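Salicylic acid-binding protein 2 (Nicotiana tabacum, PDB 1Y7H) hydrolyses methyl salicylate to salicylic acid and methanol, a step needed for systemic acquired resistance in plants. Local coordinates at residues Gly17-Lys22 and Asp237-Leu242; Ala106-Ser111 and Arg202-Cys207; Val112-Phe117 and Lys188-Thr193. All coordinates share one frame; numbering follows the deposited sequence.

Contact 1: residues Gly17-Lys22 and Asp237-Leu242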
ATOM      1  N   GLY B  17      -0.032  -6.061   4.777  1.00  8.07           N
ATOM      2  CA  GLY B  17       0.291  -7.170   3.907  1.00  8.22           C
ATOM      3  C   GLY B  17       1.089  -6.786   2.686  1.00  9.30           C
ATOM      4  O   GLY B  17       1.807  -7.620   2.134  1.00 10.68           O
ATOM      5  N   TRP B  18       0.961  -5.537   2.243  1.00  9.70           N
ATOM      6  CA  TRP B  18       1.709  -5.085   1.072  1.00  8.33           C
ATOM      7  C   TRP B  18       3.185  -5.292   1.317  1.00  7.27           C
ATOM      8  O   TRP B  18       3.924  -5.662   0.420  1.00  7.30           O
ATOM      9  CB  TRP B  18       1.440  -3.607   0.778  1.00  7.69           C
ATOM     10  CG  TRP B  18       1.538  -2.710   1.954  1.00  9.04           C
ATOM     11  CD1 TRP B  18       0.534  -2.381   2.830  1.00  9.06           C
ATOM     12  CD2 TRP B  18       2.704  -2.004   2.395  1.00 11.27           C
ATOM     13  NE1 TRP B  18       1.007  -1.508   3.784  1.00  7.81           N
ATOM     14  CE2 TRP B  18       2.333  -1.258   3.541  1.00  8.55           C
ATOM     15  CE3 TRP B  18       4.028  -1.922   1.929  1.00 10.75           C
ATOM     16  CZ2 TRP B  18       3.233  -0.446   4.230  1.00 10.50           C
ATOM     17  CZ3 TRP B  18       4.931  -1.107   2.619  1.00 10.41           C
ATOM     18  CH2 TRP B  18       4.524  -0.380   3.758  1.00 11.00           C
ATOM     19  N   SER B  19       3.595  -5.047   2.553  1.00  7.40           N
ATOM     20  CA  SER B  19       4.974  -5.211   2.957  1.00  6.73           C
ATOM     21  C   SER B  19       5.634  -6.453   2.355  1.00  4.76           C
ATOM     22  O   SER B  19       6.826  -6.440   2.075  1.00  6.02           O
ATOM     23  CB  SER B  19       5.054  -5.279   4.483  1.00  7.29           C
ATOM     24  OG  SER B  19       6.277  -4.751   4.947  1.00  9.39           O
ATOM     25  N   TRP B  20       4.881  -7.524   2.126  1.00  4.65           N
ATOM     26  CA  TRP B  20       5.494  -8.752   1.584  1.00  3.96           C
ATOM     27  C   TRP B  20       5.435  -8.901   0.056  1.00  3.57           C
ATOM     28  O   TRP B  20       5.654  -9.992  -0.481  1.00  3.16           O
ATOM     29  CB  TRP B  20       4.844  -9.987   2.225  1.00  1.55           C
ATOM     30  CG  TRP B  20       4.739  -9.932   3.716  1.00  1.00           C
ATOM     31  CD1 TRP B  20       3.737  -9.375   4.432  1.00  1.00           C
ATOM     32  CD2 TRP B  20       5.682 -10.441   4.673  1.00  2.15           C
ATOM     33  NE1 TRP B  20       3.985  -9.499   5.784  1.00  1.00           N
ATOM     34  CE2 TRP B  20       5.176 -10.150   5.958  1.00  1.00           C
ATOM     35  CE3 TRP B  20       6.909 -11.112   4.571  1.00  1.79           C
ATOM     36  CZ2 TRP B  20       5.840 -10.500   7.127  1.00  2.09           C
ATOM     37  CZ3 TRP B  20       7.578 -11.462   5.743  1.00  1.22           C
ATOM     38  CH2 TRP B  20       7.037 -11.153   7.004  1.00  1.00           C
ATOM     39  N   TYR B  21       5.160  -7.795  -0.627  1.00  1.62           N
ATOM     40  CA  TYR B  21       5.035  -7.763  -2.084  1.00  2.98           C
ATOM     41  C   TYR B  21       6.233  -8.217  -2.949  1.00  2.10           C
ATOM     42  O   TYR B  21       6.060  -8.538  -4.127  1.00  1.00           O
ATOM     43  CB  TYR B  21       4.585  -6.358  -2.506  1.00  5.04           C
ATOM     44  CG  TYR B  21       5.684  -5.396  -2.910  1.00  7.13           C
ATOM     45  CD1 TYR B  21       6.210  -5.427  -4.202  1.00  7.05           C
ATOM     46  CD2 TYR B  21       6.151  -4.406  -2.022  1.00  9.34           C
ATOM     47  CE1 TYR B  21       7.161  -4.502  -4.611  1.00  9.94           C
ATOM     48  CE2 TYR B  21       7.118  -3.466  -2.424  1.00  8.39           C
ATOM     49  CZ  TYR B  21       7.615  -3.525  -3.729  1.00  8.89           C
ATOM     50  OH  TYR B  21       8.566  -2.628  -4.182  1.00  8.60           O
ATOM     51  N   LYS B  22       7.435  -8.236  -2.382  1.00  2.19           N
ATOM     52  CA  LYS B  22       8.618  -8.656  -3.126  1.00  2.51           C
ATOM     53  C   LYS B  22       8.973 -10.110  -2.832  1.00  3.36           C
ATOM     54  O   LYS B  22       9.655 -10.755  -3.620  1.00  1.89           O
ATOM     55  CB  LYS B  22       9.808  -7.773  -2.776  1.00  1.76           C
ATOM     56  CG  LYS B  22       9.831  -6.433  -3.458  1.00  3.33           C
ATOM     57  CD  LYS B  22      11.163  -5.718  -3.160  1.00  6.69           C
ATOM     58  CE  LYS B  22      11.159  -4.259  -3.614  1.00  5.69           C
ATOM     59  NZ  LYS B  22      12.303  -3.534  -3.011  1.00  6.47           N
ATOM     60  N   ASP B 237      18.838  -4.747   6.431  1.00 13.02           N
ATOM     61  CA  ASP B 237      18.463  -3.918   7.572  1.00 10.46           C
ATOM     62  C   ASP B 237      17.206  -4.540   8.163  1.00 10.06           C
ATOM     63  O   ASP B 237      16.998  -5.742   8.040  1.00  9.66           O
ATOM     64  CB  ASP B 237      18.191  -2.479   7.139  1.00  9.91           C
ATOM     65  CG  ASP B 237      17.096  -2.372   6.083  1.00 11.83           C
ATOM     66  OD1 ASP B 237      16.894  -1.244   5.564  1.00  8.43           O
ATOM     67  OD2 ASP B 237      16.442  -3.401   5.779  1.00 11.69           O
ATOM     68  N   HIS B 238      16.366  -3.718   8.777  1.00  9.49           N
ATOM     69  CA  HIS B 238      15.141  -4.184   9.394  1.00 10.39           C
ATOM     70  C   HIS B 238      14.160  -4.788   8.383  1.00 13.15           C
ATOM     71  O   HIS B 238      13.625  -5.869   8.605  1.00 12.20           O
ATOM     72  CB  HIS B 238      14.494  -3.025  10.135  1.00 11.58           C
ATOM     73  CG  HIS B 238      13.311  -3.422  10.953  1.00 13.60           C
ATOM     74  ND1 HIS B 238      13.390  -4.334  11.985  1.00 14.50           N
ATOM     75  CD2 HIS B 238      12.017  -3.032  10.894  1.00 14.45           C
ATOM     76  CE1 HIS B 238      12.195  -4.487  12.526  1.00 15.62           C
ATOM     77  NE2 HIS B 238      11.343  -3.709  11.884  1.00 16.13           N
HETATM   78  N   MSE B 239      13.953  -4.100   7.264  1.00 16.88           N
HETATM   79  CA  MSE B 239      13.045  -4.563   6.213  1.00 20.59           C
HETATM   80  C   MSE B 239      13.772  -5.538   5.279  1.00 21.21           C
HETATM   81  O   MSE B 239      13.972  -5.238   4.106  1.00 22.33           O
HETATM   82  CB  MSE B 239      12.555  -3.369   5.385  1.00 23.85           C
HETATM   83  CG  MSE B 239      12.050  -2.182   6.185  1.00 26.56           C
HETATM   84 SE   MSE B 239      10.622  -2.673   7.380  1.00 35.13          SE
HETATM   85  CE  MSE B 239       9.208  -2.897   6.079  1.00 32.85           C
ATOM     86  N   ALA B 240      14.167  -6.701   5.787  1.00 20.41           N
ATOM     87  CA  ALA B 240      14.886  -7.662   4.960  1.00 19.21           C
ATOM     88  C   ALA B 240      14.050  -8.223   3.820  1.00 20.06           C
ATOM     89  O   ALA B 240      14.586  -8.823   2.887  1.00 18.91           O
ATOM     90  CB  ALA B 240      15.415  -8.803   5.817  1.00 19.56           C
HETATM   91  N   MSE B 241      12.733  -8.052   3.888  1.00 21.08           N
HETATM   92  CA  MSE B 241      11.897  -8.575   2.815  1.00 20.99           C
HETATM   93  C   MSE B 241      11.902  -7.616   1.633  1.00 19.23           C
HETATM   94  O   MSE B 241      11.593  -8.006   0.506  1.00 20.77           O
HETATM   95  CB  MSE B 241      10.460  -8.840   3.295  1.00 22.85           C
HETATM   96  CG  MSE B 241       9.607  -7.618   3.548  1.00 27.78           C
HETATM   97 SE   MSE B 241       9.840  -6.916   5.323  1.00 37.48          SE
HETATM   98  CE  MSE B 241       9.265  -8.465   6.331  1.00 34.28           C
ATOM     99  N   LEU B 242      12.273  -6.367   1.892  1.00 15.33           N
ATOM    100  CA  LEU B 242      12.333  -5.365   0.839  1.00 12.40           C
ATOM    101  C   LEU B 242      13.750  -5.192   0.297  1.00 12.51           C
ATOM    102  O   LEU B 242      13.937  -5.034  -0.908  1.00 11.75           O
ATOM    103  CB  LEU B 242      11.819  -4.031   1.358  1.00  9.19           C
ATOM    104  CG  LEU B 242      10.363  -4.027   1.814  1.00  5.99           C
ATOM    105  CD1 LEU B 242      10.099  -2.693   2.449  1.00  7.46           C
ATOM    106  CD2 LEU B 242       9.414  -4.267   0.660  1.00  5.34           C
TER
HETATM  107  O   HOH W   1       8.520  -8.067   0.383  1.00 19.89           O
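Trp20 CA lies 6.5 Å from Met241 CA, and Lys22 CA 6.4 Å from Leu242 CA, where the loop after strand 6-10 meets the start of helix 240-243. On one side Trp18 and Ser19 form a short 3-10 segment; on the other Met239, centre of an inverse gamma turn, holds the N-cap position. A water joins the backbones, donating to Ser19 O (2.9 Å from the water) and to Met241 O, and accepting from Lys22 N.

Met241, a selenomethionine, points its CB toward the loop. With chi1 at 72°, CG is wedged over the backbone, flanked by N and C, and two further bends curl the chain until CE lies over one face of Trp20, 3.8 Å from the centroid of the six-membered ring. This CH-pi contact, with SE approaching obliquely, makes a Met-aromatic pair; a flexible selenoether (a thioether in natural methionine) readily follows a broad indole. Leu242 crosses Tyr21 at about a right angle, its CD2 3.9 Å from Tyr21 CE2. Ser19, small enough to sit between larger groups, places OG 3.6 Å from CE of selenomethionine Met239. Lys22 stretches beyond CG along the helix start, and its NZ donates to Leu242 O at 3.1 Å, tilted 26° from the carbonyl plane, and forms a salt bridge with Asp168.

Met239 and Met241 also rest on His80 of strand 76-80, just before the nucleophile Ser81. Tyr21 packs against Tyr21 of the second subunit. The helix start comes just after charge-relay His238, hydrogen-bonded to Asp210, in an alpha/beta hydrolase active site.

Contact 2: residues Ala106-Ser111 and Arg202-Cys207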
ATOM      1  N   ALA B 106      12.309  -9.951  14.781  1.00 15.30           N
ATOM      2  CA  ALA B 106      11.131  -9.570  15.545  1.00 16.13           C
ATOM      3  C   ALA B 106      11.279  -9.766  17.036  1.00 15.75           C
ATOM      4  O   ALA B 106      12.334 -10.162  17.528  1.00 14.56           O
ATOM      5  CB  ALA B 106       9.918 -10.357  15.045  1.00 17.96           C
ATOM      6  N   PHE B 107      10.206  -9.464  17.757  1.00 15.61           N
ATOM      7  CA  PHE B 107      10.190  -9.638  19.197  1.00 15.14           C
ATOM      8  C   PHE B 107       9.610 -11.005  19.465  1.00 16.53           C
ATOM      9  O   PHE B 107       8.412 -11.234  19.319  1.00 14.65           O
ATOM     10  CB  PHE B 107       9.337  -8.574  19.855  1.00 14.05           C
ATOM     11  CG  PHE B 107       9.855  -7.195  19.663  1.00 12.55           C
ATOM     12  CD1 PHE B 107       9.141  -6.280  18.913  1.00 12.48           C
ATOM     13  CD2 PHE B 107      11.043  -6.796  20.260  1.00 14.10           C
ATOM     14  CE1 PHE B 107       9.584  -4.967  18.762  1.00 13.61           C
ATOM     15  CE2 PHE B 107      11.506  -5.483  20.118  1.00 16.06           C
ATOM     16  CZ  PHE B 107      10.769  -4.567  19.364  1.00 15.63           C
HETATM   17  N   MSE B 108      10.486 -11.923  19.841  1.00 18.15           N
HETATM   18  CA  MSE B 108      10.077 -13.283  20.110  1.00 20.25           C
HETATM   19  C   MSE B 108       9.917 -13.532  21.607  1.00 21.89           C
HETATM   20  O   MSE B 108      10.898 -13.598  22.342  1.00 22.95           O
HETATM   21  CB  MSE B 108      11.102 -14.239  19.520  1.00 18.47           C
HETATM   22  CG  MSE B 108      10.812 -15.679  19.807  1.00 18.73           C
HETATM   23 SE   MSE B 108      12.287 -16.765  19.269  1.00 25.04          SE
HETATM   24  CE  MSE B 108      13.609 -16.060  20.507  1.00 21.58           C
ATOM     25  N   PRO B 109       8.666 -13.679  22.075  1.00 23.58           N
ATOM     26  CA  PRO B 109       8.348 -13.920  23.489  1.00 23.54           C
ATOM     27  C   PRO B 109       8.582 -15.375  23.916  1.00 23.93           C
ATOM     28  O   PRO B 109       9.182 -16.164  23.187  1.00 23.07           O
ATOM     29  CB  PRO B 109       6.881 -13.538  23.567  1.00 23.73           C
ATOM     30  CG  PRO B 109       6.360 -14.089  22.264  1.00 24.69           C
ATOM     31  CD  PRO B 109       7.435 -13.657  21.259  1.00 23.84           C
ATOM     32  N   ASP B 110       8.094 -15.733  25.098  1.00 25.13           N
ATOM     33  CA  ASP B 110       8.256 -17.098  25.598  1.00 25.86           C
ATOM     34  C   ASP B 110       7.143 -17.433  26.597  1.00 25.95           C
ATOM     35  O   ASP B 110       6.275 -16.601  26.871  1.00 26.49           O
ATOM     36  CB  ASP B 110       9.612 -17.231  26.276  1.00 26.97           C
ATOM     37  CG  ASP B 110       9.633 -16.594  27.641  1.00 27.79           C
ATOM     38  OD1 ASP B 110       8.868 -15.632  27.864  1.00 25.83           O
ATOM     39  OD2 ASP B 110      10.421 -17.053  28.491  1.00 31.44           O
ATOM     40  N   SER B 111       7.161 -18.648  27.136  1.00 25.83           N
ATOM     41  CA  SER B 111       6.145 -19.059  28.107  1.00 24.92           C
ATOM     42  C   SER B 111       6.778 -19.263  29.482  1.00 25.74           C
ATOM     43  O   SER B 111       6.374 -20.140  30.252  1.00 24.78           O
ATOM     44  CB  SER B 111       5.465 -20.351  27.658  1.00 22.85           C
ATOM     45  OG  SER B 111       6.391 -21.413  27.574  1.00 23.73           O
ATOM     46  N   ARG B 202      10.587 -22.933  17.310  1.00 18.83           N
ATOM     47  CA  ARG B 202      10.840 -21.549  16.962  1.00 17.11           C
ATOM     48  C   ARG B 202      12.093 -21.387  16.116  1.00 17.04           C
ATOM     49  O   ARG B 202      13.123 -22.012  16.375  1.00 16.79           O
ATOM     50  CB  ARG B 202      10.962 -20.710  18.236  1.00 17.86           C
ATOM     51  CG  ARG B 202       9.777 -20.871  19.188  1.00 18.23           C
ATOM     52  CD  ARG B 202       9.645 -19.681  20.117  1.00 18.46           C
ATOM     53  NE  ARG B 202      10.697 -19.595  21.126  1.00 20.31           N
ATOM     54  CZ  ARG B 202      10.786 -20.389  22.193  1.00 20.81           C
ATOM     55  NH1 ARG B 202      11.779 -20.230  23.066  1.00 17.26           N
ATOM     56  NH2 ARG B 202       9.886 -21.344  22.383  1.00 18.02           N
ATOM     57  N   VAL B 203      11.986 -20.542  15.096  1.00 16.33           N
ATOM     58  CA  VAL B 203      13.088 -20.248  14.193  1.00 13.40           C
ATOM     59  C   VAL B 203      13.237 -18.744  14.152  1.00 11.91           C
ATOM     60  O   VAL B 203      12.244 -18.045  14.046  1.00 11.99           O
ATOM     61  CB  VAL B 203      12.798 -20.749  12.779  1.00 14.79           C
ATOM     62  CG1 VAL B 203      13.852 -20.204  11.820  1.00 15.14           C
ATOM     63  CG2 VAL B 203      12.804 -22.281  12.762  1.00 14.31           C
ATOM     64  N   TYR B 204      14.469 -18.254  14.236  1.00 11.22           N
ATOM     65  CA  TYR B 204      14.728 -16.819  14.230  1.00 10.75           C
ATOM     66  C   TYR B 204      15.703 -16.401  13.112  1.00 12.90           C
ATOM     67  O   TYR B 204      16.774 -16.991  12.958  1.00 15.37           O
ATOM     68  CB  TYR B 204      15.269 -16.406  15.614  1.00  7.37           C
ATOM     69  CG  TYR B 204      15.223 -14.919  15.917  1.00  2.04           C
ATOM     70  CD1 TYR B 204      16.072 -14.043  15.278  1.00  1.44           C
ATOM     71  CD2 TYR B 204      14.315 -14.391  16.833  1.00  3.29           C
ATOM     72  CE1 TYR B 204      16.034 -12.680  15.527  1.00  1.00           C
ATOM     73  CE2 TYR B 204      14.262 -13.002  17.091  1.00  1.00           C
ATOM     74  CZ  TYR B 204      15.136 -12.164  16.424  1.00  1.00           C
ATOM     75  OH  TYR B 204      15.131 -10.811  16.635  1.00  1.00           O
ATOM     76  N   ILE B 205      15.313 -15.396  12.327  1.00 12.97           N
ATOM     77  CA  ILE B 205      16.138 -14.870  11.234  1.00 12.03           C
ATOM     78  C   ILE B 205      16.670 -13.479  11.627  1.00 11.74           C
ATOM     79  O   ILE B 205      15.936 -12.479  11.606  1.00  9.79           O
ATOM     80  CB  ILE B 205      15.324 -14.753   9.892  1.00 12.58           C
ATOM     81  CG1 ILE B 205      14.809 -16.129   9.461  1.00 11.10           C
ATOM     82  CG2 ILE B 205      16.200 -14.164   8.782  1.00 12.02           C
ATOM     83  CD1 ILE B 205      14.170 -16.149   8.082  1.00 11.30           C
ATOM     84  N   VAL B 206      17.958 -13.437  11.961  1.00 12.80           N
ATOM     85  CA  VAL B 206      18.660 -12.225  12.394  1.00 13.38           C
ATOM     86  C   VAL B 206      19.057 -11.305  11.244  1.00 14.71           C
ATOM     87  O   VAL B 206      19.611 -11.764  10.244  1.00 17.33           O
ATOM     88  CB  VAL B 206      19.975 -12.589  13.154  1.00 12.83           C
ATOM     89  CG1 VAL B 206      20.674 -11.326  13.659  1.00 11.62           C
ATOM     90  CG2 VAL B 206      19.685 -13.540  14.281  1.00 12.01           C
ATOM     91  N   CYS B 207      18.787 -10.010  11.388  1.00 13.36           N
ATOM     92  CA  CYS B 207      19.175  -9.050  10.358  1.00 13.20           C
ATOM     93  C   CYS B 207      20.333  -8.227  10.898  1.00 13.23           C
ATOM     94  O   CYS B 207      20.172  -7.386  11.788  1.00 11.88           O
ATOM     95  CB  CYS B 207      17.997  -8.163   9.962  1.00 11.31           C
ATOM     96  SG  CYS B 207      16.787  -9.096   9.021  1.00 12.53           S
TER
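Tyr204 reaches from strand 202-207 to the loop at Ala106, where its OH donates to Ala106 O at 3.0 Å, in the carbonyl plane and on a lone pair. Its CG is anti to the backbone N (chi1 -163°), which sends the ring toward the loop, so that its edge, not its face, meets Ala106 O. A long side chain ending in a hydroxyl suits this span. Gln221 of helix 215-224 adds a weak bond to the same oxygen.

Strand 202-207 neighbours strand 100-104 in the parallel sheet of the alpha/beta hydrolase fold. Arg202 and Tyr204 turn toward the loop. Ala106 lies near the catalytic centre, its side chain about 5 Å from that of Ser81.

Met108, a selenomethionine, points its CB toward the strand. Extended through chi2 and bent at chi3 (64°), its long, unbranched chain sets SE at the edge of the Tyr204 ring, 5.3 Å from its centroid, a Met-aromatic contact, and also 3.7 Å from Arg202 NE, near the guanidinium plane. Arg202 bends at chi3 and crosses Met108 at about a right angle, one face of its guanidinium turned to Pro109 O, 4.3 Å from NE, while NH1 bonds weakly to Gly226 O.

Contact 3: residues Val112-Phe117 and Lys188-Thr193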
ATOM      1  N   VAL B 112       7.776 -18.431  29.774  1.00 25.79           N
ATOM      2  CA  VAL B 112       8.495 -18.476  31.034  1.00 24.16           C
ATOM      3  C   VAL B 112       8.500 -17.091  31.658  1.00 24.58           C
ATOM      4  O   VAL B 112       8.140 -16.925  32.817  1.00 25.74           O
ATOM      5  CB  VAL B 112       9.942 -18.917  30.819  1.00 24.68           C
ATOM      6  CG1 VAL B 112      10.590 -19.225  32.151  1.00 27.21           C
ATOM      7  CG2 VAL B 112       9.985 -20.128  29.905  1.00 25.44           C
ATOM      8  N   HIS B 113       8.903 -16.090  30.890  1.00 25.46           N
ATOM      9  CA  HIS B 113       8.938 -14.732  31.409  1.00 26.03           C
ATOM     10  C   HIS B 113       7.572 -14.085  31.202  1.00 26.42           C
ATOM     11  O   HIS B 113       6.662 -14.691  30.634  1.00 24.79           O
ATOM     12  CB  HIS B 113      10.004 -13.902  30.679  1.00 28.12           C
ATOM     13  CG  HIS B 113      11.344 -14.564  30.582  1.00 28.43           C
ATOM     14  ND1 HIS B 113      12.117 -14.856  31.685  1.00 30.46           N
ATOM     15  CD2 HIS B 113      12.051 -14.986  29.506  1.00 29.77           C
ATOM     16  CE1 HIS B 113      13.241 -15.431  31.291  1.00 32.15           C
ATOM     17  NE2 HIS B 113      13.225 -15.521  29.973  1.00 29.77           N
ATOM     18  N   ASN B 114       7.441 -12.843  31.654  1.00 27.67           N
ATOM     19  CA  ASN B 114       6.193 -12.108  31.500  1.00 29.24           C
ATOM     20  C   ASN B 114       5.983 -11.873  30.003  1.00 27.08           C
ATOM     21  O   ASN B 114       6.947 -11.737  29.258  1.00 27.76           O
ATOM     22  CB  ASN B 114       6.273 -10.773  32.249  1.00 32.43           C
ATOM     23  CG  ASN B 114       4.914 -10.111  32.401  1.00 37.14           C
ATOM     24  OD1 ASN B 114       4.814  -8.964  32.852  1.00 38.75           O
ATOM     25  ND2 ASN B 114       3.854 -10.835  32.029  1.00 38.35           N
ATOM     26  N   SER B 115       4.734 -11.815  29.561  1.00 24.74           N
ATOM     27  CA  SER B 115       4.457 -11.640  28.140  1.00 22.06           C
ATOM     28  C   SER B 115       5.111 -10.424  27.482  1.00 19.69           C
ATOM     29  O   SER B 115       5.487 -10.477  26.316  1.00 18.68           O
ATOM     30  CB  SER B 115       2.943 -11.629  27.925  1.00 21.73           C
ATOM     31  OG  SER B 115       2.394 -12.854  28.389  1.00 21.53           O
ATOM     32  N   SER B 116       5.279  -9.348  28.241  1.00 18.14           N
ATOM     33  CA  SER B 116       5.875  -8.114  27.729  1.00 15.60           C
ATOM     34  C   SER B 116       7.356  -7.991  28.101  1.00 14.82           C
ATOM     35  O   SER B 116       7.935  -6.905  28.030  1.00 12.64           O
ATOM     36  CB  SER B 116       5.138  -6.917  28.314  1.00 13.22           C
ATOM     37  OG  SER B 116       5.435  -6.825  29.696  1.00 10.09           O
ATOM     38  N   PHE B 117       7.956  -9.102  28.507  1.00 13.82           N
ATOM     39  CA  PHE B 117       9.360  -9.132  28.913  1.00 13.53           C
ATOM     40  C   PHE B 117      10.283  -8.684  27.781  1.00 14.75           C
ATOM     41  O   PHE B 117      11.162  -7.824  27.933  1.00 12.36           O
ATOM     42  CB  PHE B 117       9.722 -10.557  29.338  1.00 10.94           C
ATOM     43  CG  PHE B 117      11.168 -10.753  29.655  1.00  9.58           C
ATOM     44  CD1 PHE B 117      11.718 -10.221  30.819  1.00  6.35           C
ATOM     45  CD2 PHE B 117      11.979 -11.509  28.803  1.00  8.78           C
ATOM     46  CE1 PHE B 117      13.055 -10.456  31.144  1.00  7.82           C
ATOM     47  CE2 PHE B 117      13.319 -11.755  29.111  1.00  5.19           C
ATOM     48  CZ  PHE B 117      13.863 -11.225  30.283  1.00  6.70           C
ATOM     49  N   LYS B 188       0.436  -7.130  31.833  1.00 39.05           N
ATOM     50  CA  LYS B 188      -0.451  -7.656  32.860  1.00 39.26           C
ATOM     51  C   LYS B 188      -1.130  -8.939  32.390  1.00 39.20           C
ATOM     52  O   LYS B 188      -2.361  -9.024  32.369  1.00 39.10           O
ATOM     53  CB  LYS B 188      -1.522  -6.612  33.196  1.00 40.66           C
ATOM     54  CG  LYS B 188      -0.985  -5.199  33.465  1.00 41.55           C
ATOM     55  CD  LYS B 188      -2.121  -4.209  33.725  1.00 41.74           C
ATOM     56  CE  LYS B 188      -1.613  -2.779  33.906  1.00 41.98           C
ATOM     57  NZ  LYS B 188      -2.705  -1.805  34.252  1.00 42.37           N
ATOM     58  N   ALA B 189      -0.328  -9.931  32.008  1.00 38.84           N
ATOM     59  CA  ALA B 189      -0.864 -11.208  31.546  1.00 38.59           C
ATOM     60  C   ALA B 189       0.226 -12.194  31.161  1.00 37.98           C
ATOM     61  O   ALA B 189       1.328 -11.808  30.775  1.00 38.39           O
ATOM     62  CB  ALA B 189      -1.806 -10.991  30.355  1.00 38.87           C
ATOM     63  N   LYS B 190      -0.103 -13.476  31.265  1.00 37.77           N
ATOM     64  CA  LYS B 190       0.820 -14.549  30.924  1.00 36.08           C
ATOM     65  C   LYS B 190       0.192 -15.315  29.756  1.00 35.12           C
ATOM     66  O   LYS B 190      -0.093 -16.504  29.866  1.00 35.63           O
ATOM     67  CB  LYS B 190       0.992 -15.484  32.125  1.00 36.95           C
ATOM     68  CG  LYS B 190       2.407 -16.001  32.343  1.00 37.43           C
ATOM     69  CD  LYS B 190       3.205 -15.079  33.258  1.00 37.38           C
ATOM     70  CE  LYS B 190       4.502 -15.743  33.727  1.00 36.77           C
ATOM     71  NZ  LYS B 190       5.220 -14.935  34.762  1.00 35.20           N
ATOM     72  N   TYR B 191      -0.025 -14.614  28.646  1.00 34.32           N
ATOM     73  CA  TYR B 191      -0.638 -15.179  27.442  1.00 33.16           C
ATOM     74  C   TYR B 191      -0.108 -16.529  26.980  1.00 30.61           C
ATOM     75  O   TYR B 191      -0.877 -17.376  26.513  1.00 29.98           O
ATOM     76  CB  TYR B 191      -0.508 -14.180  26.277  1.00 36.60           C
ATOM     77  CG  TYR B 191      -1.767 -13.387  25.952  1.00 40.27           C
ATOM     78  CD1 TYR B 191      -2.744 -13.908  25.093  1.00 40.96           C
ATOM     79  CD2 TYR B 191      -1.973 -12.107  26.484  1.00 41.45           C
ATOM     80  CE1 TYR B 191      -3.892 -13.174  24.764  1.00 41.98           C
ATOM     81  CE2 TYR B 191      -3.123 -11.367  26.162  1.00 42.68           C
ATOM     82  CZ  TYR B 191      -4.074 -11.908  25.299  1.00 42.63           C
ATOM     83  OH  TYR B 191      -5.198 -11.182  24.963  1.00 43.73           O
ATOM     84  N   PHE B 192       1.193 -16.745  27.125  1.00 27.55           N
ATOM     85  CA  PHE B 192       1.794 -17.980  26.637  1.00 24.29           C
ATOM     86  C   PHE B 192       2.201 -19.013  27.681  1.00 22.89           C
ATOM     87  O   PHE B 192       2.841 -18.690  28.675  1.00 24.21           O
ATOM     88  CB  PHE B 192       2.973 -17.598  25.751  1.00 22.51           C
ATOM     89  CG  PHE B 192       2.721 -16.355  24.932  1.00 21.52           C
ATOM     90  CD1 PHE B 192       1.684 -16.311  23.999  1.00 19.05           C
ATOM     91  CD2 PHE B 192       3.514 -15.223  25.104  1.00 20.98           C
ATOM     92  CE1 PHE B 192       1.451 -15.160  23.250  1.00 18.27           C
ATOM     93  CE2 PHE B 192       3.286 -14.070  24.359  1.00 19.41           C
ATOM     94  CZ  PHE B 192       2.252 -14.040  23.430  1.00 18.07           C
ATOM     95  N   THR B 193       1.828 -20.266  27.422  1.00 21.43           N
ATOM     96  CA  THR B 193       2.091 -21.394  28.315  1.00 19.77           C
ATOM     97  C   THR B 193       3.033 -22.411  27.669  1.00 21.09           C
ATOM     98  O   THR B 193       3.004 -22.598  26.455  1.00 22.46           O
ATOM     99  CB  THR B 193       0.770 -22.093  28.681  1.00 18.59           C
ATOM    100  OG1 THR B 193       0.148 -22.580  27.488  1.00 14.28           O
ATOM    101  CG2 THR B 193      -0.185 -21.109  29.373  1.00 14.52           C
TER
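Ser115 OG is gripped twice by the segment Lys188-Thr193. It donates to Ala189 O at 2.8 Å and accepts a weak bond from Tyr191 N at 3.0 Å, where the N-H points well off line (126°). The donor stands above the carbonyl plane of Ala189, 42° out of it. A chi1 of -59° turns OG back over the backbone N, away from its own carbonyl, and CB points toward the facing segment. Serine suits the place: its short side chain lets the backbones come close, Ser115 CA lying 5.4 Å from Lys190 CA, while its hydroxyl serves a backbone donor and acceptor.

Ser115 lies within a type I beta turn from Asn114 to Phe117, closed by Phe117 N donating to Asn114 O at 2.9 Å. This turn leads into helix 117-125, with Ser116 at the N-cap. The facing segment belongs to the connection between helix 183-186 and strand 202-207 of the alpha/beta hydrolase fold.

Lys190, long and flexible enough to lie along the surface, bends at chi2 and brings CE, the carbon bearing the ammonium, 3.9 Å from both Val112 O and His113 O; NZ, 4.0 Å from Val112 O, is too far to call a hydrogen bond. Phe192, deeper in, approaches Ser115 OG obliquely through CD2, at 4.2 Å. Its side chain also packs on Leu89 of helix 83-93, and its ring meets that of Phe197.

In the fold
From the N terminus, the loop after strand 6-10 supplies Gly17-Lys22, and contact 1 closes only at Asp237-Leu242, joining that loop to helix 240-243. Inside it, the loop after strand 100-104 supplies Ala106-Ser111 for contact 2 and then Val112-Phe117 for contact 3. After several helices and a two-stranded antiparallel sheet, Lys188-Thr193 closes contact 3, tying that loop to the connection before strand 202-207, and Arg202-Cys207 closes contact 2, tying it to the strand itself. The three are nested, not crossed. Contacts 2 and 3 touch through Ser111 and Thr193; contacts 1 and 2 meet where Ala240 packs on Cys207. Contacts 1 and 3 lie on opposite sides of the chain's centre.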